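Local coordinates for protein hydrolase, isochorismatase family (Pseudomonas putida KT2440, PDB 4H17) that probably acts as a hydrolase of the isochorismatase family, at residues P18-D30 with I52-P65. Residues are numbered along the deposited sequence; the frame is centred on the assembly and turned at random.
Sequences PAKLSHASLIIID and IARLLDAARKSGRP
Two bends in the Arg64 chain, about CB-CG (chi2 -54°) and CG-CD (chi3 -49°), fold its side chain back over the turn that leads into strand 24-29, where the guanidinium meets Ala24. NE and NH2 grip Ala24 O side-on; the NE bond (3.2 Å) lies in the carbonyl plane, whereas NH2 (3.0 Å) approaches from above it. The guanidinium is sandwiched: Ser22 O sits over the centre of one face, 3.1 Å from the plane, and Pro65 CD lies toward the rim of the opposite face. The aliphatic part of Arg64 slides past Leu21, whose CD2 reaches on to Ala58 CB (3.7 Å). With an alanine here in place of Arg64, Ala24 O would probably lose both of these donors, and a gap would be likely to open between Ser22 O and the Pro65 ring. One residue on from Arg64, Pro65 O takes an almost straight bond from Leu26 N (2.9 Å), which starts the pairing with strand 66-71, continued by Leu26 with Ile67. Leu26 turns CG away from its backbone N, which lowers CD2 onto Ala59 CB, 3.8 Å away, and beside Leu55. Farther along, Ile28 divides its branches: CG2 meets Ile52 CG2 at 3.8 Å, while the side chain as a whole crosses that of Leu56 at about a right angle, its CD1 packed unusually tightly against Leu56 CD2 at 3.3 Å. Helix 52-61 runs back against strand 24-29, their N-to-C directions 146° apart, closes in a Schellman motif at Gly63 and hands the chain to strand 66-71, completing the beta-alpha-beta crossover of a Rossmann-like parallel sheet, as expected of the isochorismatase family.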
loop_
_atom_site.group_PDB
_atom_site.type_symbol
_atom_site.label_atom_id
_atom_site.label_comp_id
_atom_site.label_asym_id
_atom_site.label_seq_id
_atom_site.Cartn_x
_atom_site.Cartn_y
_atom_site.Cartn_z
ATOM N N PRO A 18 -18.046 -1.982 -9.771
ATOM C CA PRO A 18 -16.890 -2.412 -10.544
ATOM C C PRO A 18 -16.906 -1.873 -11.955
ATOM O O PRO A 18 -17.962 -1.569 -12.524
ATOM C CB PRO A 18 -16.968 -3.932 -10.529
ATOM C CG PRO A 18 -18.364 -4.258 -10.085
ATOM C CD PRO A 18 -18.772 -3.129 -9.203
ATOM N N ALA A 19 -15.713 -1.787 -12.534
ATOM C CA ALA A 19 -15.555 -1.206 -13.869
ATOM C C ALA A 19 -16.228 -2.094 -14.880
ATOM O O ALA A 19 -16.256 -3.320 -14.723
ATOM C CB ALA A 19 -14.084 -1.100 -14.237
ATOM N N LYS A 20 -16.752 -1.480 -15.929
ATOM C CA LYS A 20 -17.169 -2.222 -17.116
ATOM C C LYS A 20 -16.020 -2.014 -18.082
ATOM O O LYS A 20 -15.599 -0.876 -18.295
ATOM C CB LYS A 20 -18.473 -1.665 -17.708
ATOM C CG LYS A 20 -19.745 -1.891 -16.896
ATOM C CD LYS A 20 -20.143 -3.357 -16.826
ATOM C CE LYS A 20 -21.634 -3.536 -17.031
ATOM N NZ LYS A 20 -22.382 -2.778 -15.992
ATOM N N LEU A 21 -15.518 -3.099 -18.666
ATOM C CA LEU A 21 -14.416 -3.020 -19.639
ATOM C C LEU A 21 -14.713 -1.970 -20.729
ATOM O O LEU A 21 -13.831 -1.233 -21.155
ATOM C CB LEU A 21 -14.140 -4.389 -20.254
ATOM C CG LEU A 21 -12.991 -4.453 -21.251
ATOM C CD1 LEU A 21 -11.710 -3.876 -20.631
ATOM C CD2 LEU A 21 -12.784 -5.884 -21.729
ATOM N N SER A 22 -15.980 -1.885 -21.142
ATOM C CA SER A 22 -16.423 -0.988 -22.191
ATOM C C SER A 22 -16.238 0.483 -21.867
ATOM O O SER A 22 -16.213 1.314 -22.791
ATOM C CB SER A 22 -17.893 -1.260 -22.525
ATOM O OG SER A 22 -18.753 -1.023 -21.427
ATOM N N HIS A 23 -16.091 0.824 -20.590
ATOM C CA HIS A 23 -15.850 2.212 -20.191
ATOM C C HIS A 23 -14.517 2.399 -19.471
ATOM O O HIS A 23 -14.278 3.438 -18.850
ATOM C CB HIS A 23 -16.983 2.681 -19.290
ATOM C CG HIS A 23 -18.340 2.473 -19.869
ATOM N ND1 HIS A 23 -18.693 2.924 -21.121
ATOM C CD2 HIS A 23 -19.436 1.852 -19.368
ATOM C CE1 HIS A 23 -19.950 2.591 -21.368
ATOM N NE2 HIS A 23 -20.424 1.947 -20.316
ATOM N N ALA A 24 -13.616 1.439 -19.620
ATOM C CA ALA A 24 -12.392 1.438 -18.814
ATOM C C ALA A 24 -11.123 1.535 -19.639
ATOM O O ALA A 24 -11.147 1.310 -20.822
ATOM C CB ALA A 24 -12.347 0.182 -17.954
ATOM N N SER A 25 -10.040 1.889 -18.953
ATOM C CA SER A 25 -8.658 1.725 -19.460
ATOM C C SER A 25 -8.058 0.506 -18.736
ATOM O O SER A 25 -8.230 0.353 -17.517
ATOM C CB SER A 25 -7.793 2.922 -19.164
ATOM O OG SER A 25 -8.226 4.158 -19.770
ATOM N N LEU A 26 -7.352 -0.362 -19.471
ATOM C CA LEU A 26 -6.749 -1.586 -18.903
ATOM C C LEU A 26 -5.257 -1.334 -18.678
ATOM O O LEU A 26 -4.566 -0.827 -19.566
ATOM C CB LEU A 26 -6.881 -2.775 -19.836
ATOM C CG LEU A 26 -6.176 -4.085 -19.439
ATOM C CD1 LEU A 26 -6.721 -4.682 -18.148
ATOM C CD2 LEU A 26 -6.296 -5.083 -20.567
ATOM N N ILE A 27 -4.793 -1.609 -17.475
ATOM C CA ILE A 27 -3.384 -1.447 -17.078
ATOM C C ILE A 27 -2.803 -2.783 -16.635
ATOM O O ILE A 27 -3.313 -3.408 -15.704
ATOM C CB ILE A 27 -3.196 -0.415 -15.939
ATOM C CG1 ILE A 27 -3.877 0.936 -16.279
ATOM C CG2 ILE A 27 -1.697 -0.237 -15.629
ATOM C CD1 ILE A 27 -3.908 1.955 -15.164
ATOM N N ILE A 28 -1.737 -3.220 -17.331
ATOM C CA ILE A 28 -1.068 -4.476 -17.016
ATOM C C ILE A 28 0.295 -4.123 -16.428
ATOM O O ILE A 28 1.163 -3.577 -17.113
ATOM C CB ILE A 28 -0.861 -5.352 -18.261
ATOM C CG1 ILE A 28 -2.200 -5.579 -18.956
ATOM C CG2 ILE A 28 -0.217 -6.693 -17.870
ATOM C CD1 ILE A 28 -2.105 -6.314 -20.263
ATOM N N ILE A 29 0.479 -4.456 -15.162
ATOM C CA ILE A 29 1.690 -4.068 -14.414
ATOM C C ILE A 29 2.703 -5.203 -14.365
ATOM O O ILE A 29 2.458 -6.295 -13.795
ATOM C CB ILE A 29 1.308 -3.611 -13.004
ATOM C CG1 ILE A 29 0.432 -2.359 -13.074
ATOM C CG2 ILE A 29 2.536 -3.339 -12.165
ATOM C CD1 ILE A 29 -0.141 -1.862 -11.757
ATOM N N ASP A 30 3.854 -4.981 -15.013
ATOM C CA ASP A 30 5.048 -5.769 -14.795
ATOM C C ASP A 30 4.930 -7.214 -15.271
ATOM O O ASP A 30 5.369 -8.113 -14.574
ATOM C CB ASP A 30 5.496 -5.726 -13.321
ATOM C CG ASP A 30 5.812 -4.303 -12.827
ATOM O OD1 ASP A 30 6.127 -3.396 -13.649
ATOM O OD2 ASP A 30 5.790 -4.144 -11.580
ATOM N N ILE A 52 -4.485 -12.658 -17.592
ATOM C CA ILE A 52 -4.045 -11.415 -18.223
ATOM C C ILE A 52 -4.286 -11.544 -19.749
ATOM O O ILE A 52 -4.765 -10.634 -20.417
ATOM C CB ILE A 52 -2.581 -11.059 -17.852
ATOM C CG1 ILE A 52 -2.483 -10.751 -16.367
ATOM C CG2 ILE A 52 -2.153 -9.870 -18.688
ATOM C CD1 ILE A 52 -1.090 -10.566 -15.835
ATOM N N ALA A 53 -3.992 -12.719 -20.309
ATOM C CA ALA A 53 -4.163 -12.925 -21.708
ATOM C C ALA A 53 -5.636 -12.797 -22.085
ATOM O O ALA A 53 -5.960 -12.213 -23.082
ATOM C CB ALA A 53 -3.593 -14.265 -22.146
ATOM N N ARG A 54 -6.522 -13.314 -21.219
ATOM C CA ARG A 54 -7.965 -13.175 -21.444
ATOM C C ARG A 54 -8.390 -11.714 -21.416
ATOM O O ARG A 54 -9.198 -11.297 -22.257
ATOM C CB ARG A 54 -8.782 -13.982 -20.439
ATOM C CG ARG A 54 -8.575 -15.467 -20.582
ATOM C CD ARG A 54 -9.373 -16.279 -19.577
ATOM N NE ARG A 54 -9.141 -17.703 -19.824
ATOM C CZ ARG A 54 -8.477 -18.548 -19.029
ATOM N NH1 ARG A 54 -7.971 -18.167 -17.858
ATOM N NH2 ARG A 54 -8.347 -19.818 -19.379
ATOM N N LEU A 55 -7.860 -10.940 -20.470
ATOM C CA LEU A 55 -8.216 -9.536 -20.378
ATOM C C LEU A 55 -7.704 -8.808 -21.593
ATOM O O LEU A 55 -8.422 -7.996 -22.173
ATOM C CB LEU A 55 -7.627 -8.893 -19.124
ATOM C CG LEU A 55 -8.216 -9.337 -17.771
ATOM C CD1 LEU A 55 -7.310 -8.889 -16.640
ATOM C CD2 LEU A 55 -9.643 -8.821 -17.605
ATOM N N LEU A 56 -6.474 -9.099 -21.998
ATOM C CA LEU A 56 -5.920 -8.472 -23.202
ATOM C C LEU A 56 -6.725 -8.765 -24.448
ATOM O O LEU A 56 -7.012 -7.877 -25.261
ATOM C CB LEU A 56 -4.515 -8.980 -23.461
ATOM C CG LEU A 56 -3.401 -8.277 -22.756
ATOM C CD1 LEU A 56 -2.131 -9.044 -23.063
ATOM C CD2 LEU A 56 -3.305 -6.835 -23.281
ATOM N N ASP A 57 -7.103 -10.027 -24.599
ATOM C CA ASP A 57 -7.915 -10.453 -25.725
ATOM C C ASP A 57 -9.187 -9.635 -25.769
ATOM O O ASP A 57 -9.534 -9.098 -26.818
ATOM C CB ASP A 57 -8.219 -11.950 -25.622
ATOM C CG ASP A 57 -9.039 -12.474 -26.795
ATOM O OD1 ASP A 57 -8.664 -12.216 -27.957
ATOM O OD2 ASP A 57 -10.063 -13.148 -26.539
ATOM N N ALA A 58 -9.898 -9.576 -24.633
ATOM C CA ALA A 58 -11.176 -8.854 -24.508
ATOM C C ALA A 58 -11.048 -7.364 -24.747
ATOM O O ALA A 58 -11.877 -6.786 -25.418
ATOM C CB ALA A 58 -11.847 -9.141 -23.173
ATOM N N ALA A 59 -10.020 -6.750 -24.177
ATOM C CA ALA A 59 -9.751 -5.357 -24.420
ATOM C C ALA A 59 -9.467 -5.036 -25.881
ATOM O O ALA A 59 -9.916 -4.012 -26.389
ATOM C CB ALA A 59 -8.589 -4.895 -23.551
ATOM N N ARG A 60 -8.709 -5.893 -26.552
ATOM C CA ARG A 60 -8.382 -5.693 -27.942
ATOM C C ARG A 60 -9.614 -5.873 -28.821
ATOM O O ARG A 60 -9.836 -5.081 -29.726
ATOM C CB ARG A 60 -7.232 -6.596 -28.352
ATOM C CG ARG A 60 -5.923 -6.170 -27.691
ATOM C CD ARG A 60 -4.856 -7.220 -27.798
ATOM N NE ARG A 60 -3.577 -6.733 -27.326
ATOM C CZ ARG A 60 -2.500 -7.479 -27.090
ATOM N NH1 ARG A 60 -2.509 -8.802 -27.286
ATOM N NH2 ARG A 60 -1.400 -6.906 -26.634
ATOM N N LYS A 61 -10.433 -6.858 -28.490
ATOM C CA LYS A 61 -11.628 -7.116 -29.296
ATOM C C LYS A 61 -12.584 -5.912 -29.232
ATOM O O LYS A 61 -13.303 -5.639 -30.203
ATOM C CB LYS A 61 -12.311 -8.417 -28.856
ATOM C CG LYS A 61 -11.607 -9.688 -29.337
ATOM C CD LYS A 61 -12.125 -10.920 -28.602
ATOM C CE LYS A 61 -11.613 -12.240 -29.141
ATOM N NZ LYS A 61 -12.556 -12.977 -30.024
ATOM N N SER A 62 -12.578 -5.243 -28.082
ATOM C CA SER A 62 -13.476 -4.153 -27.726
ATOM C C SER A 62 -12.877 -2.781 -28.027
ATOM O O SER A 62 -13.544 -1.778 -27.832
ATOM C CB SER A 62 -13.778 -4.238 -26.217
ATOM O OG SER A 62 -14.689 -5.280 -25.934
ATOM N N GLY A 63 -11.633 -2.732 -28.479
ATOM C CA GLY A 63 -10.968 -1.454 -28.785
ATOM C C GLY A 63 -10.657 -0.541 -27.613
ATOM O O GLY A 63 -10.669 0.694 -27.758
ATOM N N ARG A 64 -10.394 -1.116 -26.449
ATOM C CA ARG A 64 -10.141 -0.330 -25.240
ATOM C C ARG A 64 -8.656 0.098 -25.158
ATOM O O ARG A 64 -7.796 -0.573 -25.693
ATOM C CB ARG A 64 -10.470 -1.146 -23.996
ATOM C CG ARG A 64 -11.843 -1.798 -24.038
ATOM C CD ARG A 64 -12.950 -0.807 -24.316
ATOM N NE ARG A 64 -12.830 0.347 -23.427
ATOM C CZ ARG A 64 -13.192 1.597 -23.728
ATOM N NH1 ARG A 64 -13.768 1.903 -24.881
ATOM N NH2 ARG A 64 -13.023 2.565 -22.843
ATOM N N PRO A 65 -8.384 1.204 -24.443
ATOM C CA PRO A 65 -7.013 1.644 -24.172
ATOM C C PRO A 65 -6.321 0.657 -23.298
ATOM O O PRO A 65 -6.934 0.178 -22.300
ATOM C CB PRO A 65 -7.213 2.987 -23.460
ATOM C CG PRO A 65 -8.597 3.403 -23.766
ATOM C CD PRO A 65 -9.370 2.116 -23.831
#